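Local coordinates for protein methylxanthine N3-demethylase NdmB (Pseudomonas putida, PDB 6ICL) that removes the N3-methyl group of theobromine, and of caffeine, theophylline and 3-methylxanthine, as formaldehyde, working as a Rieske-type non-heme iron oxygenase in bacterial caffeine degradation, at residues K24-Y32 with P323-V331; A185-T193 with I338-H346. All coordinates share one frame; numbering follows the deposited sequence.

Interaction 1. Residues K24-Y32 with P323-V331; sequences KPLLEDKTY and PLEIQTSEV
Lys30 and Glu325 approach from opposite directions and close a salt bridge beside a short backbone pairing. Two hydrogen bonds make that pairing: Leu26 N gives to Ile326 O at 2.8 Å, and Thr328 N gives to Lys24 O at 3.1 Å. They flank Pro25 and Gln327, whose CA atoms lie 4.2 Å apart. From CB, the Glu325 chain first faces Pro25 CB at 4.2 Å; CG stands anti to the carbonyl carbon (chi1 -78°), and a bend at chi2 swings the carboxylate toward Lys30. There OE1 takes Lys30 NZ at 2.8 Å, on its syn side but well out of the carboxylate plane, and lies within hydrogen-bonding distance of a water that accepts from Leu27 N and also sits near Ile326 O. OE2 is bound to a second water, itself held by NZ. The ammonium is fixed further by Leu27 O, 2.9 Å from NZ and met on a lone pair. A methionine in place of Lys30 would probably leave the Glu325 carboxylate without its countercharge and Leu27 O without this donor. On the apolar side, Leu26 and Ile326 lie alongside each other, Leu26 CB 4.0 Å from Ile326 CG2, while Thr328 CG2 packs on Leu26 CA. Two irregular loops joined this way form an isolated beta bridge between Pro25 and Gln327, tying the N-terminal segment to the loop that leads into helix 337-355.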
loop_
_atom_site.group_PDB
_atom_site.type_symbol
_atom_site.label_atom_id
_atom_site.label_comp_id
_atom_site.label_asym_id
_atom_site.label_seq_id
_atom_site.Cartn_x
_atom_site.Cartn_y
_atom_site.Cartn_z
ATOM N N LYS A 24 27.169 18.503 -21.102
ATOM C CA LYS A 24 28.339 17.711 -21.459
ATOM C C LYS A 24 28.096 16.329 -22.154
ATOM O O LYS A 24 28.940 15.435 -22.042
ATOM C CB LYS A 24 29.139 17.518 -20.174
ATOM C CG LYS A 24 28.480 18.238 -18.991
ATOM C CD LYS A 24 29.233 18.028 -17.676
ATOM C CE LYS A 24 29.445 16.541 -17.393
ATOM N NZ LYS A 24 29.190 16.133 -15.976
ATOM N N PRO A 25 26.992 16.139 -22.888
ATOM C CA PRO A 25 26.739 14.819 -23.476
ATOM C C PRO A 25 27.386 14.636 -24.839
ATOM O O PRO A 25 27.483 15.563 -25.643
ATOM C CB PRO A 25 25.207 14.797 -23.604
ATOM C CG PRO A 25 24.875 16.185 -23.948
ATOM C CD PRO A 25 25.875 17.056 -23.192
ATOM N N LEU A 26 27.823 13.398 -25.098
ATOM C CA LEU A 26 28.429 13.082 -26.391
ATOM C C LEU A 26 27.430 13.240 -27.534
ATOM O O LEU A 26 27.740 13.835 -28.573
ATOM C CB LEU A 26 28.990 11.659 -26.379
ATOM C CG LEU A 26 29.490 11.177 -27.740
ATOM C CD1 LEU A 26 30.772 11.883 -28.094
ATOM C CD2 LEU A 26 29.697 9.675 -27.777
ATOM N N LEU A 27 26.220 12.711 -27.367
ATOM C CA LEU A 27 25.275 12.575 -28.474
ATOM C C LEU A 27 24.153 13.591 -28.276
ATOM O O LEU A 27 23.061 13.254 -27.816
ATOM C CB LEU A 27 24.749 11.142 -28.556
ATOM C CG LEU A 27 25.865 10.100 -28.666
ATOM C CD1 LEU A 27 25.336 8.705 -28.360
ATOM C CD2 LEU A 27 26.502 10.167 -30.056
ATOM N N GLU A 28 24.426 14.833 -28.681
ATOM C CA GLU A 28 23.521 15.952 -28.421
ATOM C C GLU A 28 22.257 15.861 -29.262
ATOM O O GLU A 28 21.164 16.167 -28.779
ATOM C CB GLU A 28 24.250 17.260 -28.721
ATOM C CG GLU A 28 23.878 18.435 -27.874
ATOM C CD GLU A 28 25.001 19.455 -27.841
ATOM O OE1 GLU A 28 26.064 19.188 -28.456
ATOM O OE2 GLU A 28 24.823 20.511 -27.202
ATOM N N ASP A 29 22.390 15.461 -30.524
ATOM C CA ASP A 29 21.286 15.464 -31.478
ATOM C C ASP A 29 20.792 14.042 -31.681
ATOM O O ASP A 29 21.593 13.141 -31.937
ATOM C CB ASP A 29 21.732 16.043 -32.825
ATOM C CG ASP A 29 20.562 16.403 -33.718
ATOM O OD1 ASP A 29 19.967 15.502 -34.346
ATOM O OD2 ASP A 29 20.228 17.602 -33.785
ATOM N N LYS A 30 19.481 13.836 -31.573
ATOM C CA LYS A 30 18.911 12.495 -31.643
ATOM C C LYS A 30 18.175 12.225 -32.946
ATOM O O LYS A 30 17.556 11.163 -33.086
ATOM C CB LYS A 30 17.967 12.258 -30.458
ATOM C CG LYS A 30 18.604 12.467 -29.094
ATOM C CD LYS A 30 19.730 11.481 -28.855
ATOM C CE LYS A 30 20.210 11.589 -27.406
ATOM N NZ LYS A 30 21.494 10.845 -27.168
ATOM N N THR A 31 18.239 13.144 -33.911
ATOM C CA THR A 31 17.460 12.979 -35.138
ATOM C C THR A 31 17.788 11.665 -35.828
ATOM O O THR A 31 16.899 11.026 -36.392
ATOM C CB THR A 31 17.718 14.153 -36.093
ATOM O OG1 THR A 31 17.308 15.368 -35.471
ATOM C CG2 THR A 31 16.948 13.984 -37.399
ATOM N N TYR A 32 19.059 11.240 -35.773
ATOM C CA TYR A 32 19.478 10.023 -36.458
ATOM C C TYR A 32 18.670 8.811 -36.028
ATOM O O TYR A 32 18.404 7.917 -36.848
ATOM C CB TYR A 32 20.974 9.762 -36.223
ATOM C CG TYR A 32 21.463 9.382 -34.817
ATOM C CD1 TYR A 32 21.434 10.287 -33.757
ATOM C CD2 TYR A 32 22.041 8.131 -34.583
ATOM C CE1 TYR A 32 21.946 9.937 -32.490
ATOM C CE2 TYR A 32 22.553 7.774 -33.328
ATOM C CZ TYR A 32 22.503 8.672 -32.292
ATOM O OH TYR A 32 23.023 8.300 -31.062
ATOM N N PRO A 323 25.591 11.276 -15.462
ATOM C CA PRO A 323 24.299 11.409 -16.151
ATOM C C PRO A 323 23.986 10.231 -17.053
ATOM O O PRO A 323 24.912 9.569 -17.554
ATOM C CB PRO A 323 24.481 12.688 -16.978
ATOM C CG PRO A 323 25.450 13.508 -16.121
ATOM C CD PRO A 323 26.427 12.480 -15.638
ATOM N N LEU A 324 22.690 9.970 -17.234
ATOM C CA LEU A 324 22.253 8.852 -18.063
ATOM C C LEU A 324 22.907 8.898 -19.433
ATOM O O LEU A 324 23.533 7.926 -19.870
ATOM C CB LEU A 324 20.732 8.871 -18.196
ATOM C CG LEU A 324 19.939 7.937 -17.280
ATOM C CD1 LEU A 324 20.405 8.054 -15.844
ATOM C CD2 LEU A 324 18.443 8.247 -17.394
ATOM N N GLU A 325 22.803 10.040 -20.102
ATOM C CA GLU A 325 23.412 10.218 -21.409
ATOM C C GLU A 325 24.920 10.024 -21.335
ATOM O O GLU A 325 25.567 10.443 -20.369
ATOM C CB GLU A 325 23.089 11.608 -21.951
ATOM C CG GLU A 325 21.678 11.721 -22.524
ATOM C CD GLU A 325 21.512 10.928 -23.816
ATOM O OE1 GLU A 325 22.519 10.720 -24.524
ATOM O OE2 GLU A 325 20.381 10.509 -24.131
ATOM N N ILE A 326 25.468 9.357 -22.355
ATOM C CA ILE A 326 26.919 9.250 -22.508
ATOM C C ILE A 326 27.531 10.641 -22.444
ATOM O O ILE A 326 27.085 11.551 -23.152
ATOM C CB ILE A 326 27.266 8.574 -23.849
ATOM C CG1 ILE A 326 26.633 7.194 -23.960
ATOM C CG2 ILE A 326 28.769 8.487 -24.032
ATOM C CD1 ILE A 326 26.916 6.326 -22.805
ATOM N N GLN A 327 28.563 10.811 -21.618
ATOM C CA GLN A 327 29.239 12.101 -21.485
ATOM C C GLN A 327 30.623 12.069 -22.127
ATOM O O GLN A 327 31.304 11.042 -22.125
ATOM C CB GLN A 327 29.377 12.503 -20.020
ATOM C CG GLN A 327 28.077 12.590 -19.283
ATOM C CD GLN A 327 27.252 13.755 -19.753
ATOM O OE1 GLN A 327 27.657 14.908 -19.604
ATOM N NE2 GLN A 327 26.091 13.468 -20.343
ATOM N N THR A 328 31.050 13.224 -22.654
ATOM C CA THR A 328 32.358 13.301 -23.310
ATOM C C THR A 328 33.512 13.133 -22.320
ATOM O O THR A 328 34.606 12.709 -22.710
ATOM C CB THR A 328 32.503 14.634 -24.046
ATOM O OG1 THR A 328 32.317 15.703 -23.109
ATOM C CG2 THR A 328 31.461 14.762 -25.146
ATOM N N SER A 329 33.292 13.448 -21.044
ATOM C CA SER A 329 34.345 13.373 -20.042
ATOM C C SER A 329 34.645 11.956 -19.561
ATOM O O SER A 329 35.588 11.780 -18.781
ATOM C CB SER A 329 33.967 14.219 -18.831
ATOM O OG SER A 329 33.025 13.526 -18.027
ATOM N N GLU A 330 33.867 10.948 -19.960
ATOM C CA GLU A 330 34.118 9.594 -19.478
ATOM C C GLU A 330 35.473 9.091 -19.977
ATOM O O GLU A 330 35.881 9.372 -21.106
ATOM C CB GLU A 330 32.988 8.652 -19.913
ATOM C CG GLU A 330 31.728 8.759 -19.033
ATOM C CD GLU A 330 30.483 8.168 -19.712
ATOM O OE1 GLU A 330 29.385 8.739 -19.582
ATOM O OE2 GLU A 330 30.610 7.162 -20.425
ATOM N N VAL A 331 36.183 8.360 -19.126
ATOM C CA VAL A 331 37.574 7.998 -19.390
ATOM C C VAL A 331 37.599 6.579 -19.937
ATOM O O VAL A 331 37.309 5.624 -19.210
ATOM C CB VAL A 331 38.440 8.115 -18.127
ATOM C CG1 VAL A 331 39.836 7.560 -18.405
ATOM C CG2 VAL A 331 38.501 9.563 -17.637
HETATM O O HOH W 1 25.007 11.503 -25.133
HETATM O O HOH W 2 20.040 8.318 -25.892
#

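Interaction 2. Residues A185-T193 with I338-H346; sequences AERRWENFT and ISVQFRKWH
Trp189 and Phe342 stack between two helices that run roughly antiparallel, their segment axes 10.3 Å apart at 150°. The six-membered ring of Trp189 and the Phe342 ring make an offset stack, planes only 4° apart and centroids 3.8 Å apart. Trp189 CE3 lies over the centre of the phenyl ring, whose opposite face receives His346 CD2 from its own helix; Thr193 CG2 touches the other face of the indole. Both aromatic side chains set CG anti to the backbone N (chi1 180° in Phe342), which carries the rings into the space between the helices. Among the contacts of aliphatic carbons with rings, Ile338 CG2 reaches Trp189 CH2 at 3.8 Å, and Glu186 CG sits over a face of the His346 ring. Outside partners hold the polar ends here: Trp189 NE1 bonds Ser257 O, and Glu186 OE1 is bonded to Tyr256 OH.

The ionic part is a side-on, two-pronged salt bridge. Arg343 NE meets Glu190 OE2 at 2.6 Å and Arg343 NH2 meets Glu190 OE1 at 2.9 Å, each on a syn lone pair, with carboxylate and guanidinium nearly coplanar. Ser339 OG adds a weak bond to Glu190 OE2, its stronger partner being Arg85 of the second subunit. Arg187 NH1 lies 3.9 Å from Arg343 NH2, but Arg187 NE bonds Leu324 O, and Glu330 makes salt bridges to both arginines.

With no residue of the contact fully exposed, the chemistry implies two complementary restraints: the flat stack fills the gap between the helices, consistent with their spacing, while the paired bonds to both oxygens fix the rotation of the Glu190 carboxylate and probably offset much of the Arg343 charge.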
loop_
_atom_site.group_PDB
_atom_site.type_symbol
_atom_site.label_atom_id
_atom_site.label_comp_id
_atom_site.label_asym_id
_atom_site.label_seq_id
_atom_site.Cartn_x
_atom_site.Cartn_y
_atom_site.Cartn_z
ATOM N N ALA A 185 19.394 3.756 -23.974
ATOM C CA ALA A 185 19.697 2.526 -24.707
ATOM C C ALA A 185 21.197 2.328 -24.962
ATOM O O ALA A 185 21.663 1.178 -25.027
ATOM C CB ALA A 185 18.930 2.516 -26.033
ATOM N N GLU A 186 21.974 3.410 -25.112
ATOM C CA GLU A 186 23.426 3.236 -25.294
ATOM C C GLU A 186 24.058 2.544 -24.094
ATOM O O GLU A 186 24.935 1.689 -24.254
ATOM C CB GLU A 186 24.123 4.585 -25.539
ATOM C CG GLU A 186 23.787 5.264 -26.864
ATOM C CD GLU A 186 22.454 6.026 -26.811
ATOM O OE1 GLU A 186 21.925 6.392 -27.887
ATOM O OE2 GLU A 186 21.935 6.261 -25.693
ATOM N N ARG A 187 23.635 2.904 -22.874
ATOM C CA ARG A 187 24.205 2.269 -21.688
ATOM C C ARG A 187 23.882 0.790 -21.658
ATOM O O ARG A 187 24.692 -0.026 -21.176
ATOM C CB ARG A 187 23.679 2.921 -20.410
ATOM C CG ARG A 187 23.910 4.406 -20.282
ATOM C CD ARG A 187 25.298 4.685 -19.838
ATOM N NE ARG A 187 25.459 6.061 -19.377
ATOM C CZ ARG A 187 26.652 6.607 -19.176
ATOM N NH1 ARG A 187 27.736 5.875 -19.411
ATOM N NH2 ARG A 187 26.762 7.868 -18.768
ATOM N N ARG A 188 22.681 0.422 -22.109
ATOM C CA ARG A 188 22.317 -0.996 -22.123
ATOM C C ARG A 188 23.167 -1.776 -23.129
ATOM O O ARG A 188 23.625 -2.886 -22.838
ATOM C CB ARG A 188 20.831 -1.167 -22.436
ATOM C CG ARG A 188 20.214 -2.395 -21.763
ATOM C CD ARG A 188 20.454 -3.609 -22.602
ATOM N NE ARG A 188 20.287 -4.868 -21.876
ATOM C CZ ARG A 188 21.234 -5.442 -21.139
ATOM N NH1 ARG A 188 22.422 -4.861 -20.992
ATOM N NH2 ARG A 188 20.989 -6.593 -20.538
ATOM N N TRP A 189 23.367 -1.214 -24.320
ATOM C CA TRP A 189 24.190 -1.868 -25.332
ATOM C C TRP A 189 25.623 -2.061 -24.838
ATOM O O TRP A 189 26.175 -3.167 -24.903
ATOM C CB TRP A 189 24.162 -1.038 -26.620
ATOM C CG TRP A 189 24.715 -1.759 -27.797
ATOM C CD1 TRP A 189 24.013 -2.457 -28.729
ATOM C CD2 TRP A 189 26.096 -1.850 -28.178
ATOM N NE1 TRP A 189 24.868 -2.971 -29.679
ATOM C CE2 TRP A 189 26.154 -2.614 -29.361
ATOM C CE3 TRP A 189 27.289 -1.355 -27.634
ATOM C CZ2 TRP A 189 27.361 -2.908 -30.013
ATOM C CZ3 TRP A 189 28.502 -1.645 -28.297
ATOM C CH2 TRP A 189 28.518 -2.410 -29.464
ATOM N N GLU A 190 26.235 -0.999 -24.304
ATOM C CA GLU A 190 27.610 -1.126 -23.825
ATOM C C GLU A 190 27.717 -2.118 -22.683
ATOM O O GLU A 190 28.740 -2.797 -22.546
ATOM C CB GLU A 190 28.153 0.225 -23.379
ATOM C CG GLU A 190 28.232 1.220 -24.515
ATOM C CD GLU A 190 28.952 2.480 -24.095
ATOM O OE1 GLU A 190 29.193 2.643 -22.883
ATOM O OE2 GLU A 190 29.263 3.307 -24.969
ATOM N N ASN A 191 26.686 -2.220 -21.850
ATOM C CA ASN A 191 26.701 -3.248 -20.816
ATOM C C ASN A 191 26.703 -4.647 -21.423
ATOM O O ASN A 191 27.381 -5.548 -20.920
ATOM C CB ASN A 191 25.497 -3.078 -19.889
ATOM C CG ASN A 191 25.378 -4.205 -18.876
ATOM O OD1 ASN A 191 24.390 -4.933 -18.861
ATOM N ND2 ASN A 191 26.387 -4.360 -18.040
ATOM N N PHE A 192 25.933 -4.854 -22.500
ATOM C CA PHE A 192 25.760 -6.213 -23.020
ATOM C C PHE A 192 27.022 -6.718 -23.722
ATOM O O PHE A 192 27.283 -7.929 -23.741
ATOM C CB PHE A 192 24.566 -6.259 -23.974
ATOM C CG PHE A 192 24.053 -7.654 -24.253
ATOM C CD1 PHE A 192 23.108 -8.241 -23.422
ATOM C CD2 PHE A 192 24.485 -8.364 -25.373
ATOM C CE1 PHE A 192 22.617 -9.521 -23.671
ATOM C CE2 PHE A 192 23.989 -9.655 -25.642
ATOM C CZ PHE A 192 23.042 -10.226 -24.785
ATOM N N THR A 193 27.812 -5.815 -24.300
ATOM C CA THR A 193 28.977 -6.180 -25.094
ATOM C C THR A 193 30.279 -6.083 -24.298
ATOM O O THR A 193 31.355 -6.010 -24.896
ATOM C CB THR A 193 29.065 -5.295 -26.342
ATOM O OG1 THR A 193 29.152 -3.925 -25.949
ATOM C CG2 THR A 193 27.840 -5.475 -27.261
ATOM N N ILE A 338 35.520 -1.820 -28.024
ATOM C CA ILE A 338 34.162 -1.966 -28.561
ATOM C C ILE A 338 33.320 -0.742 -28.233
ATOM O O ILE A 338 32.676 -0.150 -29.106
ATOM C CB ILE A 338 33.514 -3.248 -28.017
ATOM C CG1 ILE A 338 34.257 -4.478 -28.545
ATOM C CG2 ILE A 338 32.042 -3.278 -28.368
ATOM C CD1 ILE A 338 33.976 -5.740 -27.732
ATOM N N SER A 339 33.306 -0.345 -26.965
ATOM C CA SER A 339 32.509 0.811 -26.564
ATOM C C SER A 339 32.959 2.079 -27.292
ATOM O O SER A 339 32.126 2.886 -27.729
ATOM C CB SER A 339 32.607 0.967 -25.045
ATOM O OG SER A 339 32.420 2.300 -24.666
ATOM N N VAL A 340 34.275 2.270 -27.446
ATOM C CA VAL A 340 34.773 3.458 -28.139
ATOM C C VAL A 340 34.327 3.458 -29.599
ATOM O O VAL A 340 33.860 4.476 -30.123
ATOM C CB VAL A 340 36.309 3.533 -27.991
ATOM C CG1 VAL A 340 36.910 4.597 -28.908
ATOM C CG2 VAL A 340 36.662 3.841 -26.560
ATOM N N GLN A 341 34.431 2.315 -30.270
ATOM C CA GLN A 341 33.969 2.227 -31.658
ATOM C C GLN A 341 32.460 2.439 -31.759
ATOM O O GLN A 341 31.963 3.036 -32.724
ATOM C CB GLN A 341 34.366 0.873 -32.247
ATOM C CG GLN A 341 35.873 0.734 -32.402
ATOM C CD GLN A 341 36.467 1.938 -33.125
ATOM O OE1 GLN A 341 36.015 2.310 -34.213
ATOM N NE2 GLN A 341 37.456 2.565 -32.511
ATOM N N PHE A 342 31.718 1.971 -30.758
ATOM C CA PHE A 342 30.275 2.192 -30.718
ATOM C C PHE A 342 29.959 3.677 -30.581
ATOM O O PHE A 342 29.156 4.239 -31.341
ATOM C CB PHE A 342 29.703 1.385 -29.550
ATOM C CG PHE A 342 28.211 1.508 -29.360
ATOM C CD1 PHE A 342 27.324 0.915 -30.258
ATOM C CD2 PHE A 342 27.702 2.140 -28.234
ATOM C CE1 PHE A 342 25.943 0.993 -30.045
ATOM C CE2 PHE A 342 26.318 2.223 -28.005
ATOM C CZ PHE A 342 25.441 1.643 -28.915
ATOM N N ARG A 343 30.600 4.332 -29.617
ATOM C CA ARG A 343 30.415 5.769 -29.438
ATOM C C ARG A 343 30.836 6.558 -30.679
ATOM O O ARG A 343 30.150 7.508 -31.080
ATOM C CB ARG A 343 31.197 6.228 -28.211
ATOM C CG ARG A 343 30.706 5.569 -26.949
ATOM C CD ARG A 343 31.452 6.000 -25.736
ATOM N NE ARG A 343 30.834 5.396 -24.570
ATOM C CZ ARG A 343 30.766 5.953 -23.371
ATOM N NH1 ARG A 343 31.287 7.150 -23.168
ATOM N NH2 ARG A 343 30.160 5.324 -22.375
ATOM N N LYS A 344 31.948 6.168 -31.312
ATOM C CA LYS A 344 32.394 6.848 -32.530
ATOM C C LYS A 344 31.328 6.802 -33.605
ATOM O O LYS A 344 31.001 7.822 -34.221
ATOM C CB LYS A 344 33.675 6.204 -33.065
ATOM C CG LYS A 344 34.947 6.555 -32.320
ATOM C CD LYS A 344 36.173 6.260 -33.217
ATOM C CE LYS A 344 37.513 6.418 -32.472
ATOM N NZ LYS A 344 37.800 7.816 -32.025
ATOM N N TRP A 345 30.780 5.613 -33.860
ATOM C CA TRP A 345 29.820 5.501 -34.946
ATOM C C TRP A 345 28.506 6.178 -34.589
ATOM O O TRP A 345 27.877 6.788 -35.459
ATOM C CB TRP A 345 29.610 4.036 -35.318
ATOM C CG TRP A 345 29.061 3.837 -36.689
ATOM C CD1 TRP A 345 28.744 4.812 -37.598
ATOM C CD2 TRP A 345 28.770 2.590 -37.321
ATOM N NE1 TRP A 345 28.255 4.240 -38.748
ATOM C CE2 TRP A 345 28.267 2.879 -38.606
ATOM C CE3 TRP A 345 28.869 1.254 -36.917
ATOM C CZ2 TRP A 345 27.872 1.889 -39.491
ATOM C CZ3 TRP A 345 28.484 0.264 -37.810
ATOM C CH2 TRP A 345 28.000 0.589 -39.083
ATOM N N HIS A 346 28.099 6.133 -33.314
ATOM C CA HIS A 346 26.907 6.872 -32.906
ATOM C C HIS A 346 27.089 8.369 -33.153
ATOM O O HIS A 346 26.201 9.027 -33.701
ATOM C CB HIS A 346 26.582 6.597 -31.431
ATOM C CG HIS A 346 25.502 5.581 -31.232
ATOM N ND1 HIS A 346 24.177 5.934 -31.062
ATOM C CD2 HIS A 346 25.541 4.225 -31.197
ATOM C CE1 HIS A 346 23.449 4.838 -30.921
ATOM N NE2 HIS A 346 24.252 3.788 -30.998
#

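Overall arrangement
Interactions 1 and 2 are neighbours, their centres about 12 Å apart, and both reach the second subunit. Interaction 2 is the buried one, joining two regular helices through stacked rings and a bidentate salt bridge; interaction 1 is only partly buried and joins loops, relying on backbone bonds and a salt bridge supplemented by waters. They also share elements, because the loop 323-331 and the N-terminal segment 24-32 both lie against the helix pair. Glu330 OE2 meets Arg343 NH2 at 2.7 Å, and Tyr32 OH probably hydrogen-bonds to His346 ND1. Here the buried contact is between helices and the more exposed one between loops.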